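Local structure of caspase Nc subunit 1 (Drosophila melanogaster, 2FP3) at residues G51-Q56 with N174-L179; D274-T279 with G296-L301. The protein acts, through the protease part present here, as an initiator caspase, a cysteine endopeptidase in the activation cascade of the caspases that execute apoptosis. The protein carries 2 engineered substitutions. One frame throughout, in Å; residues are numbered along the deposited sequence.

Both contacts fasten peripheral elements to the central sheet of the caspase domain, at strands separated by one intervening strand. Contact 1 lays the loop 51-56 against the entry to strand 177-181, whereas contact 2 sets helix 272-284 against strand 297-301; strand 233-237 runs between, parallel to 177-181 and antiparallel to 297-301. Their centres are 15 Å apart and their nearest atoms about 6 Å, so they do not touch. Phe303 touches both neighbourhoods: its ring meets Tyr53 and its N is bonded to Asn300 OD1, of the 296-301 segment. Contact 1 lies away from the active site; in contact 2 the Tyr298 side chain is about 11 Å from that of Ala184, an engineered residue at the inferred active-site position.

Contact 1: residues G51-Q56 with N174-L179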
ATOM      1  N   GLY A  51       5.750  21.378  -0.068  1.00 42.51           N
ATOM      2  CA  GLY A  51       6.764  20.805  -0.937  1.00 40.77           C
ATOM      3  C   GLY A  51       6.305  19.550  -1.666  1.00 41.79           C
ATOM      4  O   GLY A  51       5.141  19.137  -1.552  1.00 39.71           O
ATOM      5  N   THR A  52       7.230  18.938  -2.406  1.00 41.93           N
ATOM      6  CA  THR A  52       6.958  17.732  -3.187  1.00 41.53           C
ATOM      7  C   THR A  52       8.054  16.676  -2.995  1.00 38.18           C
ATOM      8  O   THR A  52       9.228  16.971  -3.151  1.00 37.76           O
ATOM      9  CB  THR A  52       6.882  18.079  -4.686  1.00 44.49           C
ATOM     10  OG1 THR A  52       5.968  19.169  -4.878  1.00 50.07           O
ATOM     11  CG2 THR A  52       6.422  16.880  -5.497  1.00 45.04           C
ATOM     12  N   TYR A  53       7.684  15.445  -2.656  1.00 37.14           N
ATOM     13  CA  TYR A  53       8.703  14.417  -2.480  1.00 36.52           C
ATOM     14  C   TYR A  53       9.359  14.176  -3.819  1.00 38.49           C
ATOM     15  O   TYR A  53       8.679  14.098  -4.848  1.00 34.93           O
ATOM     16  CB  TYR A  53       8.107  13.098  -1.983  1.00 33.69           C
ATOM     17  CG  TYR A  53       7.586  13.137  -0.562  1.00 31.40           C
ATOM     18  CD1 TYR A  53       8.456  13.220   0.529  1.00 28.91           C
ATOM     19  CD2 TYR A  53       6.211  13.101  -0.316  1.00 26.77           C
ATOM     20  CE1 TYR A  53       7.955  13.267   1.851  1.00 32.94           C
ATOM     21  CE2 TYR A  53       5.703  13.150   0.973  1.00 31.35           C
ATOM     22  CZ  TYR A  53       6.565  13.234   2.056  1.00 32.92           C
ATOM     23  OH  TYR A  53       6.012  13.288   3.317  1.00 29.88           O
ATOM     24  N   LYS A  54      10.680  14.046  -3.800  1.00 40.58           N
ATOM     25  CA  LYS A  54      11.430  13.807  -5.024  1.00 44.30           C
ATOM     26  C   LYS A  54      11.038  12.463  -5.643  1.00 42.52           C
ATOM     27  O   LYS A  54      11.095  11.428  -4.982  1.00 43.56           O
ATOM     28  CB  LYS A  54      12.930  13.841  -4.726  1.00 47.60           C
ATOM     29  CG  LYS A  54      13.811  13.900  -5.970  1.00 54.75           C
ATOM     30  CD  LYS A  54      15.310  13.975  -5.621  1.00 56.51           C
ATOM     31  CE  LYS A  54      15.873  12.614  -5.197  1.00 56.83           C
ATOM     32  NZ  LYS A  54      15.808  11.617  -6.313  1.00 54.40           N
ATOM     33  N   MET A  55      10.627  12.501  -6.904  1.00 41.29           N
ATOM     34  CA  MET A  55      10.226  11.316  -7.657  1.00 41.98           C
ATOM     35  C   MET A  55      10.670  11.492  -9.109  1.00 44.55           C
ATOM     36  O   MET A  55       9.839  11.576 -10.018  1.00 43.66           O
ATOM     37  CB  MET A  55       8.708  11.147  -7.621  1.00 37.35           C
ATOM     38  CG  MET A  55       8.158  10.828  -6.253  1.00 38.79           C
ATOM     39  SD  MET A  55       8.738   9.246  -5.657  1.00 36.81           S
ATOM     40  CE  MET A  55       7.449   8.145  -6.242  1.00 35.79           C
ATOM     41  N   GLN A  56      11.979  11.523  -9.334  1.00 46.08           N
ATOM     42  CA  GLN A  56      12.498  11.733 -10.680  1.00 48.07           C
ATOM     43  C   GLN A  56      13.655  10.839 -11.136  1.00 44.97           C
ATOM     44  O   GLN A  56      14.138  10.992 -12.261  1.00 45.31           O
ATOM     45  CB  GLN A  56      12.884  13.208 -10.818  1.00 52.82           C
ATOM     46  CG  GLN A  56      13.529  13.769  -9.562  1.00 57.92           C
ATOM     47  CD  GLN A  56      13.694  15.290  -9.587  1.00 62.44           C
ATOM     48  OE1 GLN A  56      12.714  16.042  -9.642  1.00 63.49           O
ATOM     49  NE2 GLN A  56      14.942  15.747  -9.539  1.00 63.43           N
ATOM     50  N   ASN A 174      12.630  10.821   5.969  1.00 44.00           N
ATOM     51  CA  ASN A 174      12.313  11.878   5.010  1.00 42.26           C
ATOM     52  C   ASN A 174      11.932  11.367   3.630  1.00 41.53           C
ATOM     53  O   ASN A 174      12.033  12.091   2.643  1.00 38.59           O
ATOM     54  CB  ASN A 174      13.474  12.856   4.874  1.00 44.30           C
ATOM     55  CG  ASN A 174      13.711  13.643   6.141  1.00 49.24           C
ATOM     56  OD1 ASN A 174      14.788  13.573   6.733  1.00 54.27           O
ATOM     57  ND2 ASN A 174      12.701  14.391   6.572  1.00 48.10           N
ATOM     58  N   LYS A 175      11.517  10.109   3.556  1.00 39.17           N
ATOM     59  CA  LYS A 175      11.087   9.541   2.285  1.00 39.60           C
ATOM     60  C   LYS A 175       9.607   9.202   2.394  1.00 38.95           C
ATOM     61  O   LYS A 175       9.109   8.872   3.462  1.00 39.93           O
ATOM     62  CB  LYS A 175      11.869   8.266   1.951  1.00 39.71           C
ATOM     63  CG  LYS A 175      13.286   8.492   1.472  1.00 39.60           C
ATOM     64  CD  LYS A 175      13.922   7.174   1.051  1.00 39.06           C
ATOM     65  CE  LYS A 175      15.394   7.331   0.702  1.00 36.98           C
ATOM     66  NZ  LYS A 175      15.964   6.035   0.263  1.00 34.91           N
ATOM     67  N   PRO A 176       8.887   9.276   1.282  1.00 39.59           N
ATOM     68  CA  PRO A 176       7.451   8.965   1.274  1.00 37.21           C
ATOM     69  C   PRO A 176       7.205   7.492   1.605  1.00 35.63           C
ATOM     70  O   PRO A 176       7.732   6.607   0.922  1.00 33.37           O
ATOM     71  CB  PRO A 176       7.024   9.274  -0.161  1.00 38.40           C
ATOM     72  CG  PRO A 176       8.148  10.102  -0.737  1.00 40.00           C
ATOM     73  CD  PRO A 176       9.382   9.632  -0.057  1.00 39.46           C
ATOM     74  N   LYS A 177       6.411   7.227   2.642  1.00 32.86           N
ATOM     75  CA  LYS A 177       6.083   5.846   3.026  1.00 33.30           C
ATOM     76  C   LYS A 177       4.563   5.626   3.014  1.00 33.31           C
ATOM     77  O   LYS A 177       3.816   6.306   3.731  1.00 33.51           O
ATOM     78  CB  LYS A 177       6.651   5.520   4.413  1.00 34.11           C
ATOM     79  CG  LYS A 177       8.176   5.606   4.493  1.00 35.14           C
ATOM     80  CD  LYS A 177       8.687   5.270   5.884  1.00 32.55           C
ATOM     81  CE  LYS A 177       8.419   6.394   6.851  1.00 34.05           C
ATOM     82  NZ  LYS A 177       9.219   7.581   6.467  1.00 32.66           N
ATOM     83  N   VAL A 178       4.112   4.681   2.196  1.00 32.51           N
ATOM     84  CA  VAL A 178       2.690   4.385   2.074  1.00 31.91           C
ATOM     85  C   VAL A 178       2.434   2.965   2.535  1.00 30.29           C
ATOM     86  O   VAL A 178       2.817   2.016   1.858  1.00 31.65           O
ATOM     87  CB  VAL A 178       2.214   4.530   0.596  1.00 32.88           C
ATOM     88  CG1 VAL A 178       0.688   4.383   0.505  1.00 31.44           C
ATOM     89  CG2 VAL A 178       2.647   5.890   0.039  1.00 32.31           C
ATOM     90  N   LEU A 179       1.795   2.825   3.694  1.00 32.23           N
ATOM     91  CA  LEU A 179       1.493   1.514   4.262  1.00 32.88           C
ATOM     92  C   LEU A 179       0.009   1.236   4.040  1.00 35.68           C
ATOM     93  O   LEU A 179      -0.842   1.950   4.562  1.00 35.33           O
ATOM     94  CB  LEU A 179       1.829   1.510   5.754  1.00 31.20           C
ATOM     95  CG  LEU A 179       3.209   2.071   6.132  1.00 33.06           C
ATOM     96  CD1 LEU A 179       3.366   2.091   7.647  1.00 32.12           C
ATOM     97  CD2 LEU A 179       4.313   1.239   5.498  1.00 27.74           C
TER
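Tyr53 and Pro176 carry this contact, burying most of the 156 Å² shared by the two segments. The evidence for a CH-pi interaction is direct: Pro176 CB lies 4.0 Å from the centroid of the Tyr53 ring and 16° off the ring normal, so the pyrrolidine sits over one aromatic face. Its offset brings the proline toward the CG end of the ring, with Pro176 CB 3.9 Å from Tyr53 CD2 and Pro176 CD 3.8 Å from Tyr53 CD1. Pro176 CG is modelled closer still, but that approach is too short for two carbons and is doubtful. The two side chains run past each other in opposite directions, and Tyr53 reaches this position with CG turned beside its own backbone N (chi1 -69°). At the ring edge, Asn174 O approaches Tyr53 CD1 to 4.3 Å.

The contact between the segments is apolar; the polar ends are bonded to residues outside them. The Tyr53 hydroxyl is hydrogen-bonded to Asp232, whose backbone is also paired with Lys177, which ties the far end of the ring to the residue just before strand 233-237, beside the start of strand 177-181.

In the caspase fold, the contact lays the loop ahead of strand 62-68 against the loop entering strand 177-181 of the central sheet, far from the active site. Backbone bonds from Gly51 and Tyr53 to Lys306 hold 51-56, while Pro176 pairs with Phe130 at the start of strand 130-139 and leads into strand 177-181, next to strand 233-237.

Contact 2: residues D274-T279 with G296-L301; sequences DILKKT and GAYDNL
The Tyr298 ring receives Leu276 on one face and the Lys277 ammonium at its edge. Leu276 CD1 stands 4.0 Å from the ring centroid, 17° off the normal, the geometry of a CH-pi contact; it is displaced toward the rim, which puts it 3.8 Å from Tyr298 CG. Lower on the same leucine, Leu276 CB comes within 3.9 Å of Tyr298 CE1, so the side chain covers one flank of the ring with two carbons rather than a single methyl. Tyr298 is placed for this by its first torsion (chi1 66°), which sets CG between the backbone N and the carbonyl carbon and projects the ring from the strand to the helix.

At the edge, the contact is polar. Lys277 NZ donates to Tyr298 OH across 3.0 Å, close to the ring plane; although its CB is not directed at the strand, a bend at the last torsion (chi4 63°) brings NZ to the hydroxyl. The same hydroxyl is hydrogen-bonded to Glu273 OE1, one turn earlier on the helix, so two residues of opposite charge hold the phenolic oxygen in place.

Inside the helix, Ile275 O accepts both Thr279 N and Thr279 OG1, each at 2.7 Å, tying the threonine side chain back to the turn before it.

The Tyr298 side chain is about 11 Å from that of Ala184, the changed residue at the inferred active-site position. Leu276 and Tyr298 both also reach Leu234 and Cys236, so helix 272-284 packs over strands 233-237 and 297-301, the antiparallel pair at this end of the caspase domain's sheet, while Leu276, Ile275 and Thr279 touch the neighbouring helix 251-266.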
ATOM      1  N   ASP A 274      -4.937  12.892  -3.302  1.00 35.21           N
ATOM      2  CA  ASP A 274      -6.118  13.172  -4.118  1.00 34.28           C
ATOM      3  C   ASP A 274      -6.651  11.838  -4.632  1.00 34.40           C
ATOM      4  O   ASP A 274      -7.857  11.583  -4.642  1.00 35.39           O
ATOM      5  CB  ASP A 274      -5.754  14.069  -5.303  1.00 34.00           C
ATOM      6  CG  ASP A 274      -5.970  15.536  -5.015  1.00 32.09           C
ATOM      7  OD1 ASP A 274      -5.968  15.928  -3.831  1.00 35.11           O
ATOM      8  OD2 ASP A 274      -6.134  16.306  -5.979  1.00 36.70           O
ATOM      9  N   ILE A 275      -5.729  10.983  -5.051  1.00 34.59           N
ATOM     10  CA  ILE A 275      -6.083   9.675  -5.562  1.00 36.31           C
ATOM     11  C   ILE A 275      -6.783   8.834  -4.495  1.00 36.99           C
ATOM     12  O   ILE A 275      -7.749   8.142  -4.796  1.00 35.38           O
ATOM     13  CB  ILE A 275      -4.820   8.961  -6.094  1.00 36.70           C
ATOM     14  CG1 ILE A 275      -4.440   9.577  -7.450  1.00 40.78           C
ATOM     15  CG2 ILE A 275      -5.062   7.460  -6.210  1.00 34.13           C
ATOM     16  CD1 ILE A 275      -3.105   9.104  -8.014  1.00 42.30           C
ATOM     17  N   LEU A 276      -6.300   8.904  -3.253  1.00 36.95           N
ATOM     18  CA  LEU A 276      -6.902   8.150  -2.150  1.00 36.49           C
ATOM     19  C   LEU A 276      -8.311   8.658  -1.873  1.00 38.32           C
ATOM     20  O   LEU A 276      -9.198   7.871  -1.582  1.00 41.09           O
ATOM     21  CB  LEU A 276      -6.051   8.250  -0.871  1.00 34.15           C
ATOM     22  CG  LEU A 276      -4.701   7.524  -0.878  1.00 34.54           C
ATOM     23  CD1 LEU A 276      -3.957   7.784   0.411  1.00 34.04           C
ATOM     24  CD2 LEU A 276      -4.913   6.035  -1.062  1.00 31.91           C
ATOM     25  N   LYS A 277      -8.523   9.968  -1.946  1.00 40.01           N
ATOM     26  CA  LYS A 277      -9.864  10.502  -1.730  1.00 39.36           C
ATOM     27  C   LYS A 277     -10.752  10.016  -2.876  1.00 39.48           C
ATOM     28  O   LYS A 277     -11.893   9.625  -2.646  1.00 38.00           O
ATOM     29  CB  LYS A 277      -9.870  12.027  -1.699  1.00 37.16           C
ATOM     30  CG  LYS A 277      -9.257  12.652  -0.452  1.00 37.31           C
ATOM     31  CD  LYS A 277      -9.204  14.162  -0.636  1.00 38.91           C
ATOM     32  CE  LYS A 277      -8.184  14.827   0.258  1.00 39.58           C
ATOM     33  NZ  LYS A 277      -6.806  14.405  -0.009  1.00 39.40           N
ATOM     34  N   LYS A 278     -10.218  10.027  -4.098  1.00 41.79           N
ATOM     35  CA  LYS A 278     -10.964   9.558  -5.269  1.00 45.37           C
ATOM     36  C   LYS A 278     -11.283   8.082  -5.088  1.00 43.36           C
ATOM     37  O   LYS A 278     -12.383   7.634  -5.381  1.00 44.22           O
ATOM     38  CB  LYS A 278     -10.147   9.724  -6.553  1.00 51.21           C
ATOM     39  CG  LYS A 278     -10.851  10.494  -7.669  1.00 61.66           C
ATOM     40  CD  LYS A 278     -12.134   9.821  -8.132  1.00 67.88           C
ATOM     41  CE  LYS A 278     -12.876  10.706  -9.130  1.00 72.30           C
ATOM     42  NZ  LYS A 278     -14.254  10.220  -9.412  1.00 75.26           N
ATOM     43  N   THR A 279     -10.310   7.322  -4.606  1.00 41.58           N
ATOM     44  CA  THR A 279     -10.524   5.906  -4.382  1.00 41.65           C
ATOM     45  C   THR A 279     -11.646   5.715  -3.362  1.00 44.63           C
ATOM     46  O   THR A 279     -12.589   4.955  -3.598  1.00 42.45           O
ATOM     47  CB  THR A 279      -9.236   5.236  -3.871  1.00 40.19           C
ATOM     48  OG1 THR A 279      -8.192   5.449  -4.820  1.00 39.48           O
ATOM     49  CG2 THR A 279      -9.432   3.743  -3.680  1.00 38.52           C
ATOM     50  N   GLY A 296     -13.433   4.170   2.185  1.00 91.96           N
ATOM     51  CA  GLY A 296     -11.989   4.354   2.262  1.00 66.59           C
ATOM     52  C   GLY A 296     -11.524   5.403   3.256  1.00 55.10           C
ATOM     53  O   GLY A 296     -12.219   6.390   3.493  1.00 46.12           O
ATOM     54  N   ALA A 297     -10.341   5.194   3.833  1.00 43.98           N
ATOM     55  CA  ALA A 297      -9.785   6.125   4.815  1.00 39.73           C
ATOM     56  C   ALA A 297      -8.265   5.990   4.939  1.00 39.49           C
ATOM     57  O   ALA A 297      -7.697   4.972   4.564  1.00 43.73           O
ATOM     58  CB  ALA A 297     -10.436   5.881   6.180  1.00 33.53           C
ATOM     59  N   TYR A 298      -7.601   7.021   5.454  1.00 39.22           N
ATOM     60  CA  TYR A 298      -6.155   6.962   5.652  1.00 36.06           C
ATOM     61  C   TYR A 298      -5.704   7.974   6.691  1.00 35.95           C
ATOM     62  O   TYR A 298      -6.374   8.982   6.907  1.00 35.89           O
ATOM     63  CB  TYR A 298      -5.403   7.227   4.338  1.00 36.18           C
ATOM     64  CG  TYR A 298      -5.570   8.634   3.784  1.00 34.37           C
ATOM     65  CD1 TYR A 298      -6.626   8.953   2.922  1.00 30.59           C
ATOM     66  CD2 TYR A 298      -4.645   9.636   4.089  1.00 31.92           C
ATOM     67  CE1 TYR A 298      -6.744  10.229   2.366  1.00 29.03           C
ATOM     68  CE2 TYR A 298      -4.762  10.913   3.547  1.00 32.27           C
ATOM     69  CZ  TYR A 298      -5.806  11.204   2.684  1.00 30.70           C
ATOM     70  OH  TYR A 298      -5.891  12.462   2.127  1.00 31.27           O
ATOM     71  N   ASP A 299      -4.568   7.702   7.331  1.00 36.23           N
ATOM     72  CA  ASP A 299      -4.021   8.620   8.325  1.00 35.48           C
ATOM     73  C   ASP A 299      -2.782   9.304   7.776  1.00 36.14           C
ATOM     74  O   ASP A 299      -1.878   8.649   7.240  1.00 34.86           O
ATOM     75  CB  ASP A 299      -3.614   7.904   9.612  1.00 36.90           C
ATOM     76  CG  ASP A 299      -4.683   6.997  10.147  1.00 38.36           C
ATOM     77  OD1 ASP A 299      -5.881   7.342  10.050  1.00 41.27           O
ATOM     78  OD2 ASP A 299      -4.311   5.938  10.680  1.00 41.07           O
ATOM     79  N   ASN A 300      -2.739  10.624   7.922  1.00 34.45           N
ATOM     80  CA  ASN A 300      -1.603  11.403   7.465  1.00 34.58           C
ATOM     81  C   ASN A 300      -0.707  11.627   8.683  1.00 36.29           C
ATOM     82  O   ASN A 300      -1.052  12.406   9.577  1.00 36.70           O
ATOM     83  CB  ASN A 300      -2.074  12.746   6.905  1.00 33.36           C
ATOM     84  CG  ASN A 300      -0.971  13.487   6.194  1.00 31.09           C
ATOM     85  OD1 ASN A 300       0.150  13.550   6.687  1.00 34.93           O
ATOM     86  ND2 ASN A 300      -1.280  14.061   5.031  1.00 31.46           N
ATOM     87  N   LEU A 301       0.425  10.925   8.732  1.00 36.01           N
ATOM     88  CA  LEU A 301       1.356  11.062   9.846  1.00 36.45           C
ATOM     89  C   LEU A 301       2.534  11.911   9.393  1.00 36.63           C
ATOM     90  O   LEU A 301       3.574  11.399   8.973  1.00 36.84           O
ATOM     91  CB  LEU A 301       1.851   9.690  10.301  1.00 35.81           C
ATOM     92  CG  LEU A 301       0.794   8.610  10.554  1.00 37.09           C
ATOM     93  CD1 LEU A 301       1.472   7.327  11.034  1.00 34.59           C
ATOM     94  CD2 LEU A 301      -0.194   9.098  11.595  1.00 36.79           C
TER